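Local coordinates for 5-formyltetrahydrofolate cyclo-ligase family protein (Bacillus anthracis, PDB 2JCB), which probably catalyses the ATP-dependent cyclisation of 5-formyltetrahydrofolate to 5,10-methenyltetrahydrofolate, a step of folate metabolism, at residues Glu120-Ala124 with Asp125-Leu129. Sequence-based numbering, arbitrary orientation.
Sequences EEVNA and DEIDL
Asn-123 turns its side-chain amide forward along the chain and catches the backbone of Asp-125: OD1 takes the Asp-125 N-H at 3.0 Å, nearly straight at 173°, in the plane of the amide and on a lone pair. CG stands anti to the backbone N (chi1 -164°), beside the carbonyl carbon, which carries OD1 to the Asp-125 N-H. The Asp-125 carboxylate is almost parallel to this amide, 13° apart, and Asn-123 OD1 sits over its face, 3.2 Å from Asp-125 CG. The two groups share no hydrogen bond; the N-H of Asp-125 probably offsets some of the cost of bringing these oxygens together.

Backbone bonds close the bend. Glu-126 N donates to Asn-123 O at 2.9 Å, and Ile-127 N to Ala-124 O at 3.2 Å. A water donates to both Ala-124 O and Ile-127 O, bridging the exit of the turn; Tyr-158 OH also bonds Ile-127 O.

On the apolar side, Val-122 CG1 rests on Glu-126 CB at 3.7 Å and on Ile-127 CG1 at 4.0 Å. The Ile-127 CG1 methylene also touches the carbonyl oxygen Asn-123 O, at 3.6 Å, which already accepts from Glu-126 N. Val-122 and Ile-127 are buried, both packing on Val-82 of strand 80-87, with Tyr-154 of helix 150-154 also against Ile-127. Glu-126 runs extended beyond CG to a salt bridge between its OE2 and Arg-80.

The pattern is an Asx turn laid over two successive type I-like beta-turns, which together form a short 3-10 turn. Here it redirects the chain between edge strand 120-121 and strand 129-131, which lies further inside the mixed sheet of this Rossmann-like fold.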
loop_
_atom_site.group_PDB
_atom_site.type_symbol
_atom_site.label_atom_id
_atom_site.label_comp_id
_atom_site.label_asym_id
_atom_site.label_seq_id
_atom_site.Cartn_x
_atom_site.Cartn_y
_atom_site.Cartn_z
ATOM N N GLU A 120 7.727 18.285 -3.040
ATOM C CA GLU A 120 6.803 18.887 -4.004
ATOM C C GLU A 120 5.669 17.927 -4.240
ATOM O O GLU A 120 5.928 16.761 -4.532
ATOM C CB GLU A 120 7.509 19.210 -5.319
ATOM C CG GLU A 120 8.286 20.498 -5.266
ATOM C CD GLU A 120 9.191 20.712 -6.480
ATOM O OE1 GLU A 120 9.580 21.873 -6.718
ATOM O OE2 GLU A 120 9.516 19.723 -7.177
ATOM N N GLU A 121 4.434 18.416 -4.117
ATOM C CA GLU A 121 3.261 17.616 -4.445
ATOM C C GLU A 121 3.281 17.222 -5.914
ATOM O O GLU A 121 3.583 18.076 -6.785
ATOM C CB GLU A 121 1.992 18.422 -4.234
ATOM C CG GLU A 121 0.779 17.526 -4.168
ATOM C CD GLU A 121 -0.432 18.303 -3.764
ATOM O OE1 GLU A 121 -0.944 19.096 -4.614
ATOM O OE2 GLU A 121 -0.835 18.158 -2.585
ATOM N N VAL A 122 2.896 15.982 -6.180
ATOM C CA VAL A 122 2.761 15.462 -7.551
ATOM C C VAL A 122 1.291 15.076 -7.795
ATOM O O VAL A 122 0.695 14.349 -7.005
ATOM C CB VAL A 122 3.740 14.276 -7.812
ATOM C CG1 VAL A 122 3.569 13.727 -9.221
ATOM C CG2 VAL A 122 5.168 14.737 -7.654
ATOM N N ASN A 123 0.726 15.611 -8.875
ATOM C CA ASN A 123 -0.666 15.361 -9.292
ATOM C C ASN A 123 -0.885 13.890 -9.599
ATOM O O ASN A 123 0.011 13.254 -10.148
ATOM C CB ASN A 123 -0.950 16.198 -10.557
ATOM C CG ASN A 123 -2.440 16.331 -10.875
ATOM O OD1 ASN A 123 -3.134 15.351 -11.184
ATOM N ND2 ASN A 123 -2.926 17.563 -10.849
ATOM N N ALA A 124 -2.054 13.356 -9.228
ATOM C CA ALA A 124 -2.416 11.955 -9.509
ATOM C C ALA A 124 -2.252 11.548 -10.988
ATOM O O ALA A 124 -1.857 10.413 -11.275
ATOM C CB ALA A 124 -3.838 11.678 -9.048
ATOM N N ASP A 125 -2.513 12.465 -11.914
ATOM C CA ASP A 125 -2.396 12.131 -13.334
ATOM C C ASP A 125 -0.922 12.027 -13.793
ATOM O O ASP A 125 -0.645 11.709 -14.951
ATOM C CB ASP A 125 -3.219 13.118 -14.195
ATOM C CG ASP A 125 -2.643 14.523 -14.203
ATOM O OD1 ASP A 125 -1.410 14.679 -13.969
ATOM O OD2 ASP A 125 -3.417 15.484 -14.471
ATOM N N GLU A 126 0.021 12.301 -12.888
ATOM C CA GLU A 126 1.472 12.181 -13.170
ATOM C C GLU A 126 2.124 10.952 -12.502
ATOM O O GLU A 126 3.332 10.713 -12.632
ATOM C CB GLU A 126 2.178 13.441 -12.683
ATOM C CG GLU A 126 1.951 14.591 -13.596
ATOM C CD GLU A 126 2.864 15.753 -13.289
ATOM O OE1 GLU A 126 2.427 16.899 -13.533
ATOM O OE2 GLU A 126 4.010 15.507 -12.816
ATOM N N ILE A 127 1.326 10.178 -11.794
ATOM C CA ILE A 127 1.829 9.040 -11.064
ATOM C C ILE A 127 1.438 7.788 -11.876
ATOM O O ILE A 127 0.263 7.573 -12.117
ATOM C CB ILE A 127 1.249 8.976 -9.608
ATOM C CG1 ILE A 127 1.597 10.265 -8.806
ATOM C CG2 ILE A 127 1.683 7.659 -8.906
ATOM C CD1 ILE A 127 0.860 10.424 -7.458
ATOM N N ASP A 128 2.417 7.029 -12.329
ATOM C CA ASP A 128 2.179 5.904 -13.260
ATOM C C ASP A 128 1.647 4.654 -12.559
ATOM O O ASP A 128 0.719 3.967 -13.076
ATOM C CB ASP A 128 3.435 5.614 -14.074
ATOM C CG ASP A 128 3.884 6.794 -14.869
ATOM O OD1 ASP A 128 3.038 7.440 -15.553
ATOM O OD2 ASP A 128 5.096 7.088 -14.834
ATOM N N LEU A 129 2.161 4.418 -11.355
ATOM C CA LEU A 129 1.817 3.253 -10.574
ATOM C C LEU A 129 1.678 3.636 -9.112
ATOM O O LEU A 129 2.558 4.310 -8.561
ATOM C CB LEU A 129 2.964 2.249 -10.739
ATOM C CG LEU A 129 2.867 0.950 -9.916
ATOM C CD1 LEU A 129 1.624 0.121 -10.389
ATOM C CD2 LEU A 129 4.206 0.154 -9.984
HETATM O O HOH W 1 -2.350 8.412 -13.270
#